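Local coordinates for 2L protein (Yaba-like disease virus, PDB 3IT8) that binds the cytokine tumour necrosis factor alpha, and is a viral homologue of MHC class I molecules, at residues D[5-11]-D[89-95]; D[31-37]-D[64-70]. One frame throughout, in Å; residues are numbered along the deposited sequence.

Interaction 1 (D[5-11]-D[89-95]); sequences YNYTVTL and TSLSLIT. With NAG (2-acetamido-2-deoxy-beta-D-glucopyranose), chain M.
This contact is an antiparallel pairing of two neighbouring strands at the middle of the eight-stranded platform of an MHC class I-like domain, where the two halves of the sheet join. Residues 5-10 and 90-95 run at 169° with axes 4.6 Å apart, both in pleated beta conformation. Tyr5-Thr95, Tyr7-Leu93 and Val9-Leu91 are hydrogen-bonded pairs: Tyr5 N to Thr95 O is 2.7 Å, Leu93 N to Tyr7 O 2.8 Å, and Val9 N to Leu91 O 3.0 Å. Beyond them Leu11 N reaches Thr89 O at 2.7 Å. These pairs form the bulky face, with Tyr7 CB 4.0 Å from Leu93 CB; its polar ends are satisfied, Tyr7 OH by Tyr64 O and Thr95 OG1 by Tyr107 O. The non-hydrogen-bonded pairs Asn6-Ile94, Thr8-Ser92 and Thr10-Ser90 occupy the other face, mostly small and polar; Thr8 OG1 and Ser92 OG share a hydrogen bond of 2.9 Å. Asn6 opens the glycosylation sequon Asn6-Tyr7-Thr8, its ND2 bonded to NAG C1 at 1.5 Å. Helix 61-82 lies over the face of Val9, Leu91 and Leu93, Tyr5 meets Phe158 and Tyr170 of helix 148-174, and strands 18-25 and 103-112 continue the sheet on either side.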
# COMPACT_ATOMS: atom_id res chain seq x y z
N TYR D 5 -21.87 31.94 5.21
CA TYR D 5 -23.25 31.83 5.69
C TYR D 5 -23.41 32.76 6.90
O TYR D 5 -22.60 32.71 7.83
CB TYR D 5 -23.56 30.39 6.10
CG TYR D 5 -23.79 29.44 4.95
CD1 TYR D 5 -23.59 29.84 3.63
CD2 TYR D 5 -24.20 28.13 5.18
CE1 TYR D 5 -23.78 28.95 2.56
CE2 TYR D 5 -24.39 27.23 4.12
CZ TYR D 5 -24.18 27.65 2.82
OH TYR D 5 -24.35 26.77 1.78
N ASN D 6 -24.43 33.60 6.89
CA ASN D 6 -24.66 34.55 7.98
C ASN D 6 -26.10 34.45 8.46
O ASN D 6 -27.02 34.73 7.71
CB ASN D 6 -24.36 35.98 7.46
CG ASN D 6 -24.53 37.07 8.52
OD1 ASN D 6 -24.94 36.81 9.66
ND2 ASN D 6 -24.21 38.30 8.12
N TYR D 7 -26.28 34.02 9.70
CA TYR D 7 -27.61 33.94 10.28
C TYR D 7 -27.68 35.04 11.33
O TYR D 7 -26.80 35.14 12.18
CB TYR D 7 -27.85 32.61 10.99
CG TYR D 7 -27.82 31.39 10.11
CD1 TYR D 7 -26.62 30.78 9.77
CD2 TYR D 7 -29.00 30.79 9.69
CE1 TYR D 7 -26.59 29.60 9.04
CE2 TYR D 7 -28.99 29.61 8.95
CZ TYR D 7 -27.77 29.02 8.63
OH TYR D 7 -27.72 27.82 7.94
N THR D 8 -28.73 35.86 11.29
CA THR D 8 -28.83 36.93 12.28
C THR D 8 -30.22 37.20 12.83
O THR D 8 -31.16 37.43 12.06
CB THR D 8 -28.29 38.24 11.70
OG1 THR D 8 -26.99 38.02 11.15
CG2 THR D 8 -28.21 39.30 12.78
N VAL D 9 -30.37 37.17 14.15
CA VAL D 9 -31.65 37.52 14.76
C VAL D 9 -31.41 38.86 15.50
O VAL D 9 -30.37 39.06 16.14
CB VAL D 9 -32.18 36.45 15.73
CG1 VAL D 9 -32.15 35.11 15.06
CG2 VAL D 9 -31.38 36.44 16.99
N THR D 10 -32.36 39.78 15.38
CA THR D 10 -32.24 41.08 16.02
C THR D 10 -33.46 41.41 16.86
O THR D 10 -34.57 40.98 16.54
CB THR D 10 -32.10 42.17 14.98
OG1 THR D 10 -31.34 41.67 13.88
CG2 THR D 10 -31.38 43.36 15.55
N LEU D 11 -33.27 42.17 17.94
CA LEU D 11 -34.39 42.54 18.79
C LEU D 11 -35.16 43.68 18.15
O LEU D 11 -36.23 44.06 18.63
CB LEU D 11 -33.91 42.96 20.17
CG LEU D 11 -34.54 42.16 21.32
CD1 LEU D 11 -34.16 42.79 22.64
CD2 LEU D 11 -36.05 42.13 21.17
N THR D 89 -28.29 43.84 21.05
CA THR D 89 -29.29 44.12 20.03
C THR D 89 -29.55 42.90 19.16
O THR D 89 -30.71 42.59 18.83
CB THR D 89 -28.82 45.21 19.09
OG1 THR D 89 -28.34 46.31 19.86
CG2 THR D 89 -29.96 45.66 18.20
N SER D 90 -28.47 42.22 18.77
CA SER D 90 -28.58 41.05 17.91
C SER D 90 -27.51 39.99 18.13
O SER D 90 -26.54 40.20 18.86
CB SER D 90 -28.52 41.49 16.45
OG SER D 90 -27.26 42.08 16.18
N LEU D 91 -27.71 38.85 17.47
CA LEU D 91 -26.83 37.70 17.54
C LEU D 91 -26.62 37.17 16.13
O LEU D 91 -27.56 37.12 15.33
CB LEU D 91 -27.47 36.62 18.42
CG LEU D 91 -26.55 35.48 18.85
CD1 LEU D 91 -25.37 36.05 19.61
CD2 LEU D 91 -27.32 34.51 19.73
N SER D 92 -25.40 36.77 15.82
CA SER D 92 -25.08 36.25 14.49
C SER D 92 -24.28 34.96 14.50
O SER D 92 -23.36 34.77 15.31
CB SER D 92 -24.30 37.28 13.67
OG SER D 92 -25.08 38.41 13.36
N LEU D 93 -24.62 34.06 13.58
CA LEU D 93 -23.91 32.80 13.44
C LEU D 93 -23.16 32.88 12.12
O LEU D 93 -23.75 32.79 11.05
CB LEU D 93 -24.88 31.62 13.41
CG LEU D 93 -24.16 30.29 13.15
CD1 LEU D 93 -23.14 30.06 14.23
CD2 LEU D 93 -25.17 29.14 13.09
N ILE D 94 -21.85 33.07 12.19
CA ILE D 94 -21.02 33.20 10.99
C ILE D 94 -20.29 31.89 10.74
O ILE D 94 -19.50 31.44 11.56
CB ILE D 94 -19.98 34.32 11.15
CG1 ILE D 94 -20.67 35.63 11.52
CG2 ILE D 94 -19.20 34.51 9.86
CD1 ILE D 94 -21.74 36.04 10.57
N THR D 95 -20.55 31.28 9.60
CA THR D 95 -19.88 30.02 9.28
C THR D 95 -19.63 29.98 7.78
O THR D 95 -20.39 30.56 7.01
CB THR D 95 -20.74 28.82 9.72
OG1 THR D 95 -19.98 27.61 9.61
CG2 THR D 95 -21.99 28.71 8.86
C1 NAG M . -24.53 39.48 8.91
C2 NAG M . -23.37 40.48 8.81
C3 NAG M . -23.71 41.74 9.64
C4 NAG M . -25.03 42.35 9.14
C5 NAG M . -26.11 41.26 9.25
C6 NAG M . -27.48 41.72 8.79
C7 NAG M . -21.25 39.41 8.44
C8 NAG M . -19.86 39.15 8.98
N2 NAG M . -22.16 39.86 9.30
O3 NAG M . -22.67 42.70 9.53
O4 NAG M . -25.39 43.52 9.90
O5 NAG M . -25.74 40.10 8.45
O6 NAG M . -27.58 41.73 7.37
O7 NAG M . -21.48 39.20 7.25

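Interaction 2 (D[31-37]-D[64-70]); sequences TKISYNH and YNFNFWY
Helix 61-82 rests on strand 28-36 through one row of aromatic side chains, its 64-70 segment crossing residues 31-36 at -38° with axes 9.4 Å apart. Tyr64 and Asn65 have left-handed backbone angles (56/35 and 51/36), and the helix kinks where the amides of Asn67 and Phe68 lack a hydrogen bond to the preceding turn. Tyr64, chi1 m, puts its CD1 3.8 Å from Ile33 CD1. Its OH is 3.0 Å from Thr31 OG1 and is hydrogen-bonded to Asp23. Phe66, chi1 t, turns a ring face to Ile33: Ile33 CG2 stands 3.6 Å from its ring centroid, 14° off the normal, a CH-pi contact suited to a branched side chain in a strand. Further along the same ring, CE2 is 4.0 Å from Tyr35 CB. With regular helical angles from Phe66 on, Tyr70 N hydrogen-bonds to Phe66 O at 2.7 Å, so Tyr70 follows one turn later on the same side. With both chi1 angles t, its ring stacks face-to-face on that of Tyr35, centroids 3.8 Å apart and planes at 11°, while its OH hydrogen-bonds to Tyr17 O. Flat rings thus fill the helix-to-sheet gap by apolar and pi contacts, while the hydroxyls of Tyr64 and Tyr70 reach Asp23 and Tyr17 O.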
# COMPACT_ATOMS: atom_id res chain seq x y z
N THR D 31 -28.39 33.55 -1.73
CA THR D 31 -29.68 33.33 -1.10
C THR D 31 -29.93 34.26 0.06
O THR D 31 -29.03 34.53 0.84
CB THR D 31 -29.78 31.92 -0.55
OG1 THR D 31 -29.79 30.99 -1.63
CG2 THR D 31 -31.03 31.73 0.25
N LYS D 32 -31.16 34.74 0.16
CA LYS D 32 -31.55 35.57 1.29
C LYS D 32 -32.81 34.96 1.84
O LYS D 32 -33.72 34.60 1.08
CB LYS D 32 -31.85 37.01 0.89
CG LYS D 32 -32.31 37.82 2.09
CD LYS D 32 -32.68 39.24 1.72
CE LYS D 32 -33.19 39.99 2.93
NZ LYS D 32 -33.66 41.35 2.58
N ILE D 33 -32.86 34.82 3.16
CA ILE D 33 -34.02 34.27 3.82
C ILE D 33 -34.34 35.12 5.03
O ILE D 33 -33.44 35.59 5.73
CB ILE D 33 -33.76 32.82 4.28
CG1 ILE D 33 -33.66 31.90 3.05
CG2 ILE D 33 -34.88 32.35 5.23
CD1 ILE D 33 -33.20 30.49 3.39
N SER D 34 -35.62 35.37 5.27
CA SER D 34 -36.03 36.17 6.42
C SER D 34 -37.23 35.53 7.11
O SER D 34 -38.02 34.83 6.47
CB SER D 34 -36.33 37.60 6.00
OG SER D 34 -37.15 37.60 4.86
N TYR D 35 -37.33 35.75 8.41
CA TYR D 35 -38.39 35.19 9.21
C TYR D 35 -39.69 35.93 8.99
O TYR D 35 -39.76 37.13 9.23
CB TYR D 35 -38.01 35.24 10.68
CG TYR D 35 -38.99 34.55 11.56
CD1 TYR D 35 -39.10 33.17 11.56
CD2 TYR D 35 -39.83 35.28 12.41
CE1 TYR D 35 -40.02 32.52 12.38
CE2 TYR D 35 -40.75 34.64 13.24
CZ TYR D 35 -40.84 33.26 13.22
OH TYR D 35 -41.74 32.62 14.04
N ASN D 36 -40.72 35.21 8.53
CA ASN D 36 -42.04 35.77 8.29
C ASN D 36 -42.86 35.73 9.59
O ASN D 36 -43.21 34.65 10.07
CB ASN D 36 -42.74 34.93 7.23
CG ASN D 36 -44.09 35.46 6.90
OD1 ASN D 36 -44.92 35.65 7.78
ND2 ASN D 36 -44.34 35.69 5.62
N HIS D 37 -43.16 36.89 10.16
CA HIS D 37 -43.91 36.95 11.42
C HIS D 37 -45.36 36.51 11.36
O HIS D 37 -45.92 36.04 12.36
CB HIS D 37 -43.82 38.35 11.99
CG HIS D 37 -42.47 38.66 12.54
ND1 HIS D 37 -42.05 38.20 13.77
CD2 HIS D 37 -41.43 39.33 12.01
CE1 HIS D 37 -40.80 38.57 13.97
NE2 HIS D 37 -40.39 39.25 12.91
N TYR D 64 -31.50 25.92 4.41
CA TYR D 64 -30.35 26.09 5.29
C TYR D 64 -30.67 25.93 6.77
O TYR D 64 -30.06 26.60 7.61
CB TYR D 64 -29.73 27.48 5.07
CG TYR D 64 -29.39 27.79 3.63
CD1 TYR D 64 -30.40 27.98 2.69
CD2 TYR D 64 -28.07 27.87 3.20
CE1 TYR D 64 -30.11 28.24 1.36
CE2 TYR D 64 -27.75 28.13 1.88
CZ TYR D 64 -28.78 28.32 0.96
OH TYR D 64 -28.48 28.59 -0.36
N ASN D 65 -31.60 25.03 7.09
CA ASN D 65 -32.00 24.80 8.47
C ASN D 65 -32.34 26.13 9.13
O ASN D 65 -32.06 26.32 10.31
CB ASN D 65 -30.86 24.14 9.25
CG ASN D 65 -30.49 22.79 8.70
OD1 ASN D 65 -29.33 22.54 8.41
ND2 ASN D 65 -31.46 21.90 8.55
N PHE D 66 -32.94 27.05 8.37
CA PHE D 66 -33.29 28.37 8.89
C PHE D 66 -34.21 28.37 10.11
O PHE D 66 -33.91 29.01 11.11
CB PHE D 66 -33.92 29.24 7.82
CG PHE D 66 -34.18 30.63 8.28
CD1 PHE D 66 -33.17 31.58 8.28
CD2 PHE D 66 -35.42 30.99 8.78
CE1 PHE D 66 -33.39 32.87 8.77
CE2 PHE D 66 -35.65 32.27 9.28
CZ PHE D 66 -34.63 33.21 9.27
N ASN D 67 -35.34 27.68 10.02
CA ASN D 67 -36.26 27.65 11.14
C ASN D 67 -35.53 27.16 12.37
O ASN D 67 -35.70 27.73 13.45
CB ASN D 67 -37.45 26.74 10.84
CG ASN D 67 -38.19 27.15 9.59
OD1 ASN D 67 -38.28 28.33 9.27
ND2 ASN D 67 -38.74 26.19 8.87
N PHE D 68 -34.70 26.12 12.22
CA PHE D 68 -33.96 25.59 13.37
C PHE D 68 -33.09 26.66 14.01
O PHE D 68 -33.19 26.92 15.21
CB PHE D 68 -33.07 24.43 12.95
CG PHE D 68 -32.06 24.05 13.98
CD1 PHE D 68 -32.40 23.19 15.02
CD2 PHE D 68 -30.76 24.59 13.95
CE1 PHE D 68 -31.47 22.85 16.00
CE2 PHE D 68 -29.83 24.27 14.93
CZ PHE D 68 -30.19 23.39 15.97
N TRP D 69 -32.24 27.29 13.20
CA TRP D 69 -31.35 28.32 13.71
C TRP D 69 -32.08 29.56 14.24
O TRP D 69 -31.77 30.06 15.32
CB TRP D 69 -30.34 28.72 12.63
CG TRP D 69 -29.31 27.66 12.39
CD1 TRP D 69 -29.10 26.95 11.24
CD2 TRP D 69 -28.36 27.16 13.35
NE1 TRP D 69 -28.09 26.04 11.42
CE2 TRP D 69 -27.61 26.15 12.70
CE3 TRP D 69 -28.06 27.47 14.69
CZ2 TRP D 69 -26.58 25.43 13.36
CZ3 TRP D 69 -27.05 26.77 15.34
CH2 TRP D 69 -26.32 25.76 14.67
N TYR D 70 -33.03 30.06 13.48
CA TYR D 70 -33.76 31.24 13.93
C TYR D 70 -34.27 31.02 15.34
O TYR D 70 -34.04 31.81 16.25
CB TYR D 70 -34.95 31.52 13.02
CG TYR D 70 -35.83 32.59 13.59
CD1 TYR D 70 -35.48 33.93 13.50
CD2 TYR D 70 -36.99 32.25 14.29
CE1 TYR D 70 -36.24 34.92 14.11
CE2 TYR D 70 -37.76 33.21 14.91
CZ TYR D 70 -37.38 34.55 14.81
OH TYR D 70 -38.12 35.54 15.43

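How the interactions relate
Both contacts are largely buried and share the same sheet, but interaction 1 joins strands within its centre, whereas interaction 2 lays a helix across strand 28-36, next to the outermost strand 41-47. Their chemistry differs accordingly: backbone hydrogen bonds set the register of 5-11 with 89-95, while side-chain fit, mainly aromatic, holds 64-70 to 31-37, where partly exposed Tyr35 stacks on Tyr70. Interaction 1 also has a second, sugar-bearing face. The two meet where helix 61-82 passes from one to the other: Tyr7 OH lies 2.7 Å from Tyr64 O, probably hydrogen-bonded, and Trp69, which takes no part in the 31-37 contact, brings CE3 within 3.7 Å of Leu93 CD2. One helix therefore packs on both central and outlying strands.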